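Local structure of neurotoxin (Clostridium botulinum, 3N7L) at residues 112-117 with 124-129; 91-96 with 105-110; 153-158 with 167-172; 74-79 with 209-214. The protein probably binds gangliosides on the nerve-cell surface through this fragment, the receptor-binding domain of a botulinum neurotoxin of mosaic serotype D/C. All coordinates share one frame; numbering follows the deposited sequence.

Contact 1: residues 112-117 with 124-129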
loop_
_atom_site.group_PDB
_atom_site.type_symbol
_atom_site.label_atom_id
_atom_site.label_comp_id
_atom_site.label_asym_id
_atom_site.label_seq_id
_atom_site.Cartn_x
_atom_site.Cartn_y
_atom_site.Cartn_z
ATOM N N LEU A 112 13.030 -4.226 7.939
ATOM C CA LEU A 112 12.135 -4.031 9.074
ATOM C C LEU A 112 12.561 -5.218 9.936
ATOM O O LEU A 112 12.455 -6.366 9.502
ATOM C CB LEU A 112 10.667 -4.198 8.689
ATOM C CG LEU A 112 9.704 -4.173 9.884
ATOM C CD1 LEU A 112 9.530 -2.747 10.361
ATOM C CD2 LEU A 112 8.355 -4.755 9.491
ATOM N N VAL A 113 13.059 -4.965 11.140
ATOM C CA VAL A 113 13.511 -6.076 11.964
ATOM C C VAL A 113 12.932 -6.157 13.370
ATOM O O VAL A 113 12.765 -5.149 14.066
ATOM C CB VAL A 113 15.084 -6.136 12.004
ATOM C CG1 VAL A 113 15.671 -4.868 11.419
ATOM C CG2 VAL A 113 15.588 -6.370 13.411
ATOM N N PHE A 114 12.586 -7.382 13.748
ATOM C CA PHE A 114 12.032 -7.668 15.060
ATOM C C PHE A 114 13.148 -8.336 15.845
ATOM O O PHE A 114 13.733 -9.326 15.396
ATOM C CB PHE A 114 10.820 -8.603 14.950
ATOM C CG PHE A 114 10.321 -9.105 16.277
ATOM C CD1 PHE A 114 10.731 -10.339 16.769
ATOM C CD2 PHE A 114 9.470 -8.325 17.053
ATOM C CE1 PHE A 114 10.304 -10.793 18.018
ATOM C CE2 PHE A 114 9.034 -8.770 18.304
ATOM C CZ PHE A 114 9.454 -10.007 18.785
ATOM N N THR A 115 13.433 -7.785 17.018
ATOM C CA THR A 115 14.504 -8.289 17.863
ATOM C C THR A 115 14.038 -8.777 19.224
ATOM O O THR A 115 13.258 -8.116 19.901
ATOM C CB THR A 115 15.569 -7.193 18.100
ATOM O OG1 THR A 115 16.073 -6.742 16.840
ATOM C CG2 THR A 115 16.724 -7.732 18.944
ATOM N N LEU A 116 14.532 -9.946 19.609
ATOM C CA LEU A 116 14.244 -10.545 20.905
ATOM C C LEU A 116 15.549 -10.258 21.656
ATOM O O LEU A 116 16.594 -10.805 21.312
ATOM C CB LEU A 116 14.027 -12.053 20.732
ATOM C CG LEU A 116 12.749 -12.721 21.257
ATOM C CD1 LEU A 116 11.555 -11.786 21.127
ATOM C CD2 LEU A 116 12.517 -14.025 20.486
ATOM N N LYS A 117 15.500 -9.385 22.654
ATOM C CA LYS A 117 16.713 -9.026 23.384
ATOM C C LYS A 117 16.787 -9.627 24.786
ATOM O O LYS A 117 16.093 -9.180 25.701
ATOM C CB LYS A 117 16.815 -7.501 23.476
ATOM C CG LYS A 117 18.134 -6.983 24.032
ATOM C CD LYS A 117 18.054 -5.485 24.258
ATOM C CE LYS A 117 19.411 -4.905 24.612
ATOM N NZ LYS A 117 20.353 -5.037 23.471
ATOM N N GLN A 124 18.329 -11.969 19.380
ATOM C CA GLN A 124 18.063 -12.771 18.202
ATOM C C GLN A 124 17.034 -11.986 17.412
ATOM O O GLN A 124 16.081 -11.456 17.975
ATOM C CB GLN A 124 17.525 -14.146 18.597
ATOM C CG GLN A 124 17.230 -15.064 17.418
ATOM C CD GLN A 124 16.923 -16.488 17.853
ATOM O OE1 GLN A 124 16.319 -16.709 18.904
ATOM N NE2 GLN A 124 17.328 -17.462 17.041
ATOM N N ASP A 125 17.225 -11.894 16.106
ATOM C CA ASP A 125 16.287 -11.130 15.314
ATOM C C ASP A 125 15.918 -11.787 14.008
ATOM O O ASP A 125 16.621 -12.654 13.502
ATOM C CB ASP A 125 16.852 -9.730 15.061
ATOM C CG ASP A 125 18.188 -9.764 14.360
ATOM O OD1 ASP A 125 19.038 -8.894 14.654
ATOM O OD2 ASP A 125 18.390 -10.656 13.506
ATOM N N ILE A 126 14.790 -11.354 13.476
ATOM C CA ILE A 126 14.276 -11.857 12.222
ATOM C C ILE A 126 13.913 -10.595 11.435
ATOM O O ILE A 126 13.678 -9.538 12.031
ATOM C CB ILE A 126 13.045 -12.750 12.493
ATOM C CG1 ILE A 126 12.584 -13.421 11.204
ATOM C CG2 ILE A 126 11.930 -11.930 13.124
ATOM C CD1 ILE A 126 11.493 -14.457 11.430
ATOM N N ASN A 127 13.877 -10.674 10.109
ATOM C CA ASN A 127 13.559 -9.472 9.351
ATOM C C ASN A 127 12.872 -9.665 8.016
ATOM O O ASN A 127 12.787 -10.766 7.479
ATOM C CB ASN A 127 14.830 -8.648 9.101
ATOM C CG ASN A 127 15.747 -9.286 8.067
ATOM O OD1 ASN A 127 16.753 -9.907 8.409
ATOM N ND2 ASN A 127 15.394 -9.142 6.795
ATOM N N PHE A 128 12.383 -8.544 7.504
ATOM C CA PHE A 128 11.744 -8.456 6.203
ATOM C C PHE A 128 12.522 -7.365 5.475
ATOM O O PHE A 128 12.689 -6.271 6.006
ATOM C CB PHE A 128 10.279 -8.021 6.336
ATOM C CG PHE A 128 9.722 -7.353 5.097
ATOM C CD1 PHE A 128 9.794 -7.979 3.856
ATOM C CD2 PHE A 128 9.101 -6.107 5.181
ATOM C CE1 PHE A 128 9.254 -7.375 2.711
ATOM C CE2 PHE A 128 8.555 -5.495 4.042
ATOM C CZ PHE A 128 8.635 -6.136 2.806
ATOM N N SER A 129 13.027 -7.667 4.287
ATOM C CA SER A 129 13.730 -6.657 3.506
ATOM C C SER A 129 12.921 -6.492 2.218
ATOM O O SER A 129 12.709 -7.455 1.481
ATOM C CB SER A 129 15.174 -7.083 3.200
ATOM O OG SER A 129 15.235 -8.277 2.447
#
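Leu-112 and Phe-128, Phe-114 and Ile-126, and Leu-116 and Gln-124 form three hydrogen-bonded pairs in an antiparallel beta hairpin whose strands run at 167°. Each pair exchanges two backbone bonds, six in all; the bond from Leu-116 N to Gln-124 O is the shortest at 2.7 Å and nearly straight at 173°. Apolar packing occupies the face carrying Phe-114 and Ile-126. With CG1 of Ile-126 anti to the backbone N (chi1 -173°), its CG2 branch is the one turned to Phe-114, 4.0 Å from Phe-114 CB and 4.2 Å from Phe-114 CD1, at the ring edge. Leu-112 CB meets Phe-128 CD2 more loosely, at 4.3 Å. Gln-124 is the polar member at the end of this face; its OE1 accepts from Lys-170 N and its NE2 donates to Lys-168 O. On the other face the contacts are mixed. Val-113 CB sits 3.8 Å from Asn-127 CB, and Thr-115 lies alongside Asp-125, its OG1 3.6 Å from Asp-125 CB. Backbone bonding thus fixes the register of this jelly-roll hairpin, with Leu-112, Phe-114, Leu-116, Ile-126 and Phe-128 buried against strands 143-150 and 154-159 and the face of Val-113, Thr-115, Asp-125 and Asn-127 partly exposed.

Contact 2: residues 91-96 with 105-110; sequences YTIIDS and IGIISN
Ile-93 reaches across to Ile-105 with its longer branch. Its CB lies 4.1 Å from Ile-105 O; CG1, set between the backbone N and the carbonyl carbon (chi1 51°), comes to 3.2 Å from that same Ile-105 O; and the CD1 tip touches two methyls, 3.9 Å from Ile-105 CG2 and 4.2 Å from Ile-107 CG2. The Ile-93 side chain crosses that of Ile-107 at about a right angle. The backbone here forms a classic beta bulge: two residues, Ile-93 and Ile-94, stand opposite the single Ile-105, whose carbonyl O accepts from the two amides, at 3.0 Å from Ile-93 N and 3.2 Å from Ile-94 N. The second donor is tilted 18° from the carbonyl plane. The strand changes direction at Ile-94, and the neighbouring strand 180-187 follows it on the far side through backbone bonds to Ile-93 and Asp-95. Ile-94 and Ile-105 lie side by side and point the same way, in touch at their CB atoms and again at their CD1 tips. Before the bulge, Tyr-91 and Ile-107 form a hydrogen-bonded pair in which Tyr-91 CB meets Ile-107 CG1 at 3.8 Å. Between these pairs Gly-106 faces Thr-92, its CA only 3.1 Å from Tyr-91 O.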
loop_
_atom_site.group_PDB
_atom_site.type_symbol
_atom_site.label_atom_id
_atom_site.label_comp_id
_atom_site.label_asym_id
_atom_site.label_seq_id
_atom_site.Cartn_x
_atom_site.Cartn_y
_atom_site.Cartn_z
ATOM N N TYR A 91 16.456 3.227 12.814
ATOM C CA TYR A 91 15.457 3.821 13.697
ATOM C C TYR A 91 14.735 2.737 14.485
ATOM O O TYR A 91 14.440 1.665 13.954
ATOM C CB TYR A 91 14.378 4.563 12.904
ATOM C CG TYR A 91 14.777 5.882 12.301
ATOM C CD1 TYR A 91 14.613 7.074 13.008
ATOM C CD2 TYR A 91 15.281 5.944 11.006
ATOM C CE1 TYR A 91 14.938 8.295 12.435
ATOM C CE2 TYR A 91 15.608 7.156 10.424
ATOM C CZ TYR A 91 15.435 8.328 11.141
ATOM O OH TYR A 91 15.750 9.530 10.553
ATOM N N THR A 92 14.461 3.015 15.750
ATOM C CA THR A 92 13.687 2.089 16.558
ATOM C C THR A 92 12.327 2.778 16.472
ATOM O O THR A 92 12.252 3.999 16.612
ATOM C CB THR A 92 14.171 2.050 18.021
ATOM O OG1 THR A 92 15.506 1.534 18.066
ATOM C CG2 THR A 92 13.260 1.159 18.857
ATOM N N ILE A 93 11.266 2.019 16.208
ATOM C CA ILE A 93 9.935 2.609 16.072
ATOM C C ILE A 93 8.903 2.122 17.091
ATOM O O ILE A 93 8.009 2.870 17.486
ATOM C CB ILE A 93 9.383 2.378 14.651
ATOM C CG1 ILE A 93 9.502 0.898 14.272
ATOM C CG2 ILE A 93 10.173 3.221 13.652
ATOM C CD1 ILE A 93 8.847 0.549 12.942
ATOM N N ILE A 94 9.022 0.864 17.496
ATOM C CA ILE A 94 8.121 0.274 18.480
ATOM C C ILE A 94 9.066 -0.479 19.404
ATOM O O ILE A 94 9.633 -1.506 19.022
ATOM C CB ILE A 94 7.126 -0.714 17.827
ATOM C CG1 ILE A 94 6.375 -0.022 16.681
ATOM C CG2 ILE A 94 6.111 -1.198 18.866
ATOM C CD1 ILE A 94 5.466 -0.959 15.898
ATOM N N ASP A 95 9.242 0.045 20.612
ATOM C CA ASP A 95 10.171 -0.554 21.560
ATOM C C ASP A 95 9.549 -1.044 22.855
ATOM O O ASP A 95 8.719 -0.363 23.459
ATOM C CB ASP A 95 11.269 0.453 21.906
ATOM C CG ASP A 95 12.383 -0.167 22.724
ATOM O OD1 ASP A 95 13.193 -0.923 22.141
ATOM O OD2 ASP A 95 12.443 0.088 23.948
ATOM N N SER A 96 9.971 -2.223 23.287
ATOM C CA SER A 96 9.478 -2.790 24.536
ATOM C C SER A 96 10.662 -3.441 25.252
ATOM O O SER A 96 10.645 -4.626 25.584
ATOM C CB SER A 96 8.370 -3.813 24.266
ATOM O OG SER A 96 7.620 -4.067 25.444
ATOM N N ILE A 105 11.158 -3.366 17.611
ATOM C CA ILE A 105 10.929 -3.350 16.175
ATOM C C ILE A 105 11.574 -2.087 15.636
ATOM O O ILE A 105 11.309 -0.986 16.123
ATOM C CB ILE A 105 9.425 -3.316 15.829
ATOM C CG1 ILE A 105 8.763 -4.635 16.248
ATOM C CG2 ILE A 105 9.246 -3.077 14.333
ATOM C CD1 ILE A 105 7.266 -4.678 16.008
ATOM N N GLY A 106 12.432 -2.249 14.638
ATOM C CA GLY A 106 13.088 -1.097 14.056
ATOM C C GLY A 106 13.242 -1.235 12.558
ATOM O O GLY A 106 12.839 -2.243 11.958
ATOM N N ILE A 107 13.830 -0.213 11.948
ATOM C CA ILE A 107 14.067 -0.220 10.518
ATOM C C ILE A 107 15.458 0.326 10.233
ATOM O O ILE A 107 15.973 1.163 10.976
ATOM C CB ILE A 107 13.031 0.649 9.754
ATOM C CG1 ILE A 107 13.059 2.083 10.290
ATOM C CG2 ILE A 107 11.632 0.044 9.888
ATOM C CD1 ILE A 107 12.086 3.023 9.592
ATOM N N ILE A 108 16.066 -0.176 9.162
ATOM C CA ILE A 108 17.384 0.270 8.722
ATOM C C ILE A 108 17.496 -0.164 7.268
ATOM O O ILE A 108 17.206 -1.315 6.931
ATOM C CB ILE A 108 18.530 -0.334 9.591
ATOM C CG1 ILE A 108 19.874 0.246 9.144
ATOM C CG2 ILE A 108 18.545 -1.855 9.492
ATOM C CD1 ILE A 108 21.027 -0.123 10.062
ATOM N N SER A 109 17.892 0.765 6.402
ATOM C CA SER A 109 17.976 0.482 4.974
ATOM C C SER A 109 16.604 -0.032 4.550
ATOM O O SER A 109 15.584 0.521 4.959
ATOM C CB SER A 109 19.042 -0.575 4.683
ATOM O OG SER A 109 20.323 -0.095 5.031
ATOM N N ASN A 110 16.572 -1.091 3.746
ATOM C CA ASN A 110 15.301 -1.650 3.297
ATOM C C ASN A 110 14.809 -2.776 4.215
ATOM O O ASN A 110 14.028 -3.632 3.789
ATOM C CB ASN A 110 15.415 -2.167 1.851
ATOM C CG ASN A 110 16.541 -3.192 1.667
ATOM O OD1 ASN A 110 16.407 -4.147 0.903
ATOM N ND2 ASN A 110 17.650 -2.985 2.350
#

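Contact 3: residues 153-158 with 167-172; sequences GNMMIY and IKVKEL
Met-155 N donates to Ile-167 O at 2.7 Å, the shortest polar bond between segments 153-158 and 167-172, and Ile-167 N returns a bond to Met-155 O. The same Ile-167 O also receives a CA-H...O contact from Asn-154 CA at 3.2 Å. A third backbone bond, Val-169 N to Gly-153 O, is nearly straight (168°) and carries the pairing beyond strand 162-168 into the loop that follows. These bonds close the open end of the hairpin formed by strands 154-159 and 162-168.

Met-155 and Ile-167 lie side by side on one face, pointing the same way. The thioether chain is extended until chi3 (-40°), where it bends and brings CE to 3.7 Å from Ile-167 CD1. Val-169 approaches Met-155 nearer its base, CG2 standing 4.0 Å from Met-155 CB. On the other side Asn-154 OD1 comes to 3.1 Å from Lys-168 CA; its approach to Lys-168 N has too poor an angle for a hydrogen bond. The aliphatic part of Lys-168 passes Gly-153 O, with CD at 3.4 Å.

Met-155, Ile-167 and Val-169 thus give the hairpin end an apolar patch, against which the side chain of Gln-124 from strand 122-129 packs, while Asn-154 and the exposed Lys-168 make the other side polar.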
loop_
_atom_site.group_PDB
_atom_site.type_symbol
_atom_site.label_atom_id
_atom_site.label_comp_id
_atom_site.label_asym_id
_atom_site.label_seq_id
_atom_site.Cartn_x
_atom_site.Cartn_y
_atom_site.Cartn_z
ATOM N N GLY A 153 9.802 -22.652 20.257
ATOM C CA GLY A 153 9.694 -23.053 18.867
ATOM C C GLY A 153 10.372 -22.062 17.939
ATOM O O GLY A 153 11.555 -21.760 18.100
ATOM N N ASN A 154 9.625 -21.547 16.967
ATOM C CA ASN A 154 10.176 -20.592 16.015
ATOM C C ASN A 154 9.663 -19.169 16.178
ATOM O O ASN A 154 8.658 -18.907 16.840
ATOM C CB ASN A 154 9.879 -21.011 14.576
ATOM C CG ASN A 154 10.474 -22.345 14.219
ATOM O OD1 ASN A 154 11.623 -22.634 14.543
ATOM N ND2 ASN A 154 9.698 -23.165 13.526
ATOM N N MET A 155 10.387 -18.263 15.532
ATOM C CA MET A 155 10.086 -16.841 15.489
ATOM C C MET A 155 9.792 -16.691 13.993
ATOM O O MET A 155 10.595 -17.126 13.169
ATOM C CB MET A 155 11.342 -16.047 15.854
ATOM C CG MET A 155 11.112 -14.700 16.503
ATOM S SD MET A 155 12.646 -13.732 16.639
ATOM C CE MET A 155 13.843 -14.964 17.102
ATOM N N MET A 156 8.653 -16.107 13.634
ATOM C CA MET A 156 8.310 -15.949 12.220
ATOM C C MET A 156 7.741 -14.567 11.915
ATOM O O MET A 156 7.048 -13.974 12.746
ATOM C CB MET A 156 7.273 -17.001 11.800
ATOM C CG MET A 156 7.610 -18.435 12.193
ATOM S SD MET A 156 6.382 -19.624 11.586
ATOM C CE MET A 156 5.076 -19.419 12.772
ATOM N N ILE A 157 8.033 -14.049 10.728
ATOM C CA ILE A 157 7.494 -12.751 10.355
ATOM C C ILE A 157 6.765 -12.846 9.025
ATOM O O ILE A 157 7.267 -13.426 8.063
ATOM C CB ILE A 157 8.584 -11.646 10.281
ATOM C CG1 ILE A 157 7.921 -10.311 9.936
ATOM C CG2 ILE A 157 9.633 -11.986 9.232
ATOM C CD1 ILE A 157 8.822 -9.117 10.124
ATOM N N TYR A 158 5.556 -12.298 9.003
ATOM C CA TYR A 158 4.719 -12.292 7.814
ATOM C C TYR A 158 4.459 -10.846 7.398
ATOM O O TYR A 158 4.383 -9.947 8.241
ATOM C CB TYR A 158 3.372 -12.956 8.107
ATOM C CG TYR A 158 3.431 -14.394 8.577
ATOM C CD1 TYR A 158 3.074 -15.441 7.721
ATOM C CD2 TYR A 158 3.786 -14.707 9.895
ATOM C CE1 TYR A 158 3.058 -16.767 8.162
ATOM C CE2 TYR A 158 3.776 -16.036 10.352
ATOM C CZ TYR A 158 3.406 -17.057 9.478
ATOM O OH TYR A 158 3.353 -18.361 9.920
ATOM N N ILE A 167 12.823 -18.571 12.030
ATOM C CA ILE A 167 14.010 -19.123 12.665
ATOM C C ILE A 167 13.681 -19.695 14.038
ATOM O O ILE A 167 12.788 -19.213 14.736
ATOM C CB ILE A 167 15.136 -18.072 12.843
ATOM C CG1 ILE A 167 14.767 -17.079 13.943
ATOM C CG2 ILE A 167 15.375 -17.325 11.532
ATOM C CD1 ILE A 167 15.882 -16.103 14.266
ATOM N N LYS A 168 14.422 -20.733 14.403
ATOM C CA LYS A 168 14.276 -21.408 15.684
ATOM C C LYS A 168 14.778 -20.473 16.788
ATOM O O LYS A 168 15.885 -19.928 16.704
ATOM C CB LYS A 168 15.097 -22.708 15.649
ATOM C CG LYS A 168 15.285 -23.429 16.975
ATOM C CD LYS A 168 14.006 -24.061 17.508
ATOM C CE LYS A 168 14.316 -24.937 18.735
ATOM N NZ LYS A 168 13.104 -25.553 19.363
ATOM N N VAL A 169 13.954 -20.264 17.810
ATOM C CA VAL A 169 14.336 -19.400 18.921
ATOM C C VAL A 169 15.445 -20.086 19.717
ATOM O O VAL A 169 15.324 -21.257 20.081
ATOM C CB VAL A 169 13.132 -19.118 19.849
ATOM C CG1 VAL A 169 13.570 -18.285 21.048
ATOM C CG2 VAL A 169 12.046 -18.381 19.074
ATOM N N LYS A 170 16.533 -19.362 19.972
ATOM C CA LYS A 170 17.650 -19.931 20.718
ATOM C C LYS A 170 17.418 -19.773 22.219
ATOM O O LYS A 170 16.443 -19.150 22.645
ATOM C CB LYS A 170 18.971 -19.255 20.315
ATOM C CG LYS A 170 19.108 -17.802 20.765
ATOM C CD LYS A 170 20.500 -17.241 20.448
ATOM C CE LYS A 170 20.701 -15.855 21.068
ATOM N NZ LYS A 170 22.068 -15.300 20.826
ATOM N N GLU A 171 18.306 -20.349 23.019
ATOM C CA GLU A 171 18.186 -20.248 24.464
ATOM C C GLU A 171 18.441 -18.793 24.858
ATOM O O GLU A 171 19.525 -18.261 24.620
ATOM C CB GLU A 171 19.201 -21.170 25.146
ATOM C CG GLU A 171 19.143 -21.135 26.662
ATOM C CD GLU A 171 17.885 -21.779 27.225
ATOM O OE1 GLU A 171 17.560 -21.515 28.402
ATOM O OE2 GLU A 171 17.231 -22.558 26.499
ATOM N N LEU A 172 17.438 -18.157 25.452
ATOM C CA LEU A 172 17.548 -16.764 25.867
ATOM C C LEU A 172 17.256 -16.606 27.356
ATOM O O LEU A 172 16.679 -15.607 27.771
ATOM C CB LEU A 172 16.563 -15.899 25.068
ATOM C CG LEU A 172 16.691 -15.884 23.540
ATOM C CD1 LEU A 172 15.510 -15.150 22.932
ATOM C CD2 LEU A 172 18.000 -15.225 23.134
#

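Contact 4: residues 74-79 with 209-214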
loop_
_atom_site.group_PDB
_atom_site.type_symbol
_atom_site.label_atom_id
_atom_site.label_comp_id
_atom_site.label_asym_id
_atom_site.label_seq_id
_atom_site.Cartn_x
_atom_site.Cartn_y
_atom_site.Cartn_z
ATOM N N SER A 74 1.852 -13.241 19.539
ATOM C CA SER A 74 1.877 -12.688 18.196
ATOM C C SER A 74 1.604 -11.200 18.240
ATOM O O SER A 74 0.807 -10.735 19.052
ATOM C CB SER A 74 0.817 -13.363 17.322
ATOM O OG SER A 74 1.107 -14.731 17.139
ATOM N N ILE A 75 2.277 -10.466 17.363
ATOM C CA ILE A 75 2.121 -9.022 17.258
ATOM C C ILE A 75 1.661 -8.717 15.828
ATOM O O ILE A 75 2.292 -9.149 14.863
ATOM C CB ILE A 75 3.465 -8.305 17.525
ATOM C CG1 ILE A 75 3.963 -8.651 18.933
ATOM C CG2 ILE A 75 3.297 -6.797 17.371
ATOM C CD1 ILE A 75 5.360 -8.129 19.249
ATOM N N SER A 76 0.557 -7.993 15.684
ATOM C CA SER A 76 0.064 -7.674 14.347
ATOM C C SER A 76 -0.324 -6.208 14.271
ATOM O O SER A 76 -0.809 -5.644 15.245
ATOM C CB SER A 76 -1.153 -8.540 13.995
ATOM O OG SER A 76 -2.287 -8.174 14.771
ATOM N N PHE A 77 -0.112 -5.594 13.113
ATOM C CA PHE A 77 -0.462 -4.190 12.949
ATOM C C PHE A 77 -0.258 -3.687 11.531
ATOM O O PHE A 77 0.513 -4.261 10.761
ATOM C CB PHE A 77 0.365 -3.324 13.912
ATOM C CG PHE A 77 1.856 -3.424 13.700
ATOM C CD1 PHE A 77 2.516 -2.539 12.845
ATOM C CD2 PHE A 77 2.606 -4.397 14.365
ATOM C CE1 PHE A 77 3.899 -2.622 12.662
ATOM C CE2 PHE A 77 3.991 -4.489 14.185
ATOM C CZ PHE A 77 4.639 -3.600 13.335
ATOM N N TRP A 78 -0.980 -2.623 11.192
ATOM C CA TRP A 78 -0.843 -1.999 9.885
ATOM C C TRP A 78 0.134 -0.863 10.091
ATOM O O TRP A 78 0.077 -0.162 11.102
ATOM C CB TRP A 78 -2.178 -1.437 9.387
ATOM C CG TRP A 78 -3.045 -2.470 8.751
ATOM C CD1 TRP A 78 -4.026 -3.210 9.354
ATOM C CD2 TRP A 78 -2.998 -2.899 7.388
ATOM N NE1 TRP A 78 -4.594 -4.071 8.448
ATOM C CE2 TRP A 78 -3.984 -3.903 7.231
ATOM C CE3 TRP A 78 -2.220 -2.533 6.280
ATOM C CZ2 TRP A 78 -4.215 -4.546 6.007
ATOM C CZ3 TRP A 78 -2.446 -3.172 5.059
ATOM C CH2 TRP A 78 -3.438 -4.169 4.934
ATOM N N ILE A 79 1.039 -0.686 9.145
ATOM C CA ILE A 79 2.007 0.383 9.261
ATOM C C ILE A 79 2.347 0.964 7.901
ATOM O O ILE A 79 2.263 0.285 6.871
ATOM C CB ILE A 79 3.310 -0.119 9.928
ATOM C CG1 ILE A 79 4.359 1.001 9.946
ATOM C CG2 ILE A 79 3.851 -1.340 9.175
ATOM C CD1 ILE A 79 5.590 0.674 10.776
ATOM N N TYR A 209 -2.270 -4.975 17.560
ATOM C CA TYR A 209 -2.773 -6.043 18.421
ATOM C C TYR A 209 -1.674 -6.978 18.923
ATOM O O TYR A 209 -0.622 -7.113 18.303
ATOM C CB TYR A 209 -3.773 -6.918 17.661
ATOM C CG TYR A 209 -4.983 -6.236 17.066
ATOM C CD1 TYR A 209 -5.808 -6.929 16.177
ATOM C CD2 TYR A 209 -5.332 -4.927 17.400
ATOM C CE1 TYR A 209 -6.947 -6.343 15.633
ATOM C CE2 TYR A 209 -6.480 -4.327 16.859
ATOM C CZ TYR A 209 -7.277 -5.048 15.975
ATOM O OH TYR A 209 -8.400 -4.480 15.418
ATOM N N ILE A 210 -1.936 -7.630 20.052
ATOM C CA ILE A 210 -1.023 -8.624 20.602
ATOM C C ILE A 210 -1.894 -9.790 21.070
ATOM O O ILE A 210 -2.882 -9.594 21.788
ATOM C CB ILE A 210 -0.182 -8.086 21.783
ATOM C CG1 ILE A 210 0.805 -7.026 21.280
ATOM C CG2 ILE A 210 0.599 -9.236 22.423
ATOM C CD1 ILE A 210 1.733 -6.478 22.342
ATOM N N PHE A 211 -1.536 -10.995 20.637
ATOM C CA PHE A 211 -2.280 -12.202 20.979
ATOM C C PHE A 211 -1.436 -13.134 21.845
ATOM O O PHE A 211 -0.235 -13.292 21.618
ATOM C CB PHE A 211 -2.686 -12.942 19.702
ATOM C CG PHE A 211 -3.613 -12.164 18.814
ATOM C CD1 PHE A 211 -4.990 -12.247 18.982
ATOM C CD2 PHE A 211 -3.106 -11.348 17.805
ATOM C CE1 PHE A 211 -5.854 -11.529 18.158
ATOM C CE2 PHE A 211 -3.958 -10.625 16.976
ATOM C CZ PHE A 211 -5.336 -10.715 17.152
ATOM N N ALA A 212 -2.076 -13.756 22.830
ATOM C CA ALA A 212 -1.391 -14.674 23.730
ATOM C C ALA A 212 -1.296 -16.058 23.106
ATOM O O ALA A 212 -1.513 -17.063 23.774
ATOM C CB ALA A 212 -2.127 -14.749 25.063
ATOM N N LYS A 213 -0.977 -16.107 21.819
ATOM C CA LYS A 213 -0.837 -17.380 21.126
ATOM C C LYS A 213 -0.029 -17.197 19.855
ATOM O O LYS A 213 0.229 -16.072 19.429
ATOM C CB LYS A 213 -2.208 -17.961 20.766
ATOM C CG LYS A 213 -2.917 -17.216 19.648
ATOM C CD LYS A 213 -4.187 -17.933 19.208
ATOM C CE LYS A 213 -3.878 -19.280 18.577
ATOM N NZ LYS A 213 -5.110 -19.934 18.054
ATOM N N GLU A 214 0.357 -18.317 19.250
ATOM C CA GLU A 214 1.124 -18.310 18.014
ATOM C C GLU A 214 0.115 -18.454 16.875
ATOM O O GLU A 214 -0.383 -19.549 16.616
ATOM C CB GLU A 214 2.100 -19.493 17.997
ATOM C CG GLU A 214 3.231 -19.386 16.977
ATOM C CD GLU A 214 3.948 -20.714 16.732
ATOM O OE1 GLU A 214 3.935 -21.591 17.630
ATOM O OE2 GLU A 214 4.536 -20.876 15.638
#
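Ser-76, Tyr-209 and Phe-211 share one face of the antiparallel pairing, and the Ser-76 hydroxyl touches both aromatic side chains. Ser-76 OG stands between its backbone N and carbonyl carbon (chi1 70°), which sets it 3.5 Å from Tyr-209 CB and, in the plane of the Phe-211 ring, 3.7 Å from the edge atom Phe-211 CE2. The Tyr-209 ring leads away from strand 72-82 to a hydrogen bond between its OH and Gln-12 OE1. On the opposite face Ile-75 and Ile-210 form a non-hydrogen-bonded pair and touch loosely, CG1 to CG1 at 4.3 Å. Four backbone bonds flank them; the straightest joins Tyr-209 N to Ser-76 O (175°). Past the end of strand 202-211 the chain turns, and Ser-74 OG donates at 2.8 Å on a lone pair of Lys-213 O, in the carbonyl plane. That hydroxyl is also hydrogen-bonded to Leu-215 N. The pairing joins two strands far apart in sequence within the jelly-roll sheet, with strands 143-150 and 7-14 as their outer neighbours. Small Ser-74 and Ser-76 share their face with Tyr-209 and Phe-211, and the buried Ser-74 hydroxyl, held by two backbone partners, ties the departing chain to the strand.

Overall arrangement
All four contacts belong to the N-terminal, concanavalin-like half of the receptor-binding fragment. Contacts 1 and 2 are successive parts of one sheet, their centres 9 Å apart, stitched together by Val-113 N to Gly-106 O at 2.9 Å. Contacts 3 and 4 belong to the facing sheet, with centres 15 Å apart. Between the sheets, Phe-114 CE2 meets Ile-75 CD1 at 3.8 Å, Ile-105 CD1 is 3.8 Å from Phe-77 CE2 and Ile-94 CD1 3.8 Å from Phe-77 CZ. Contacts 1 and 3, centres 10 Å apart, also pack, Ile-126 CD1 lying 3.3 Å from Met-155 O. Contacts 2 and 3 do not touch, with nearest atoms about 7 Å apart. The long chain excursion between the segments of contact 4 includes the other three.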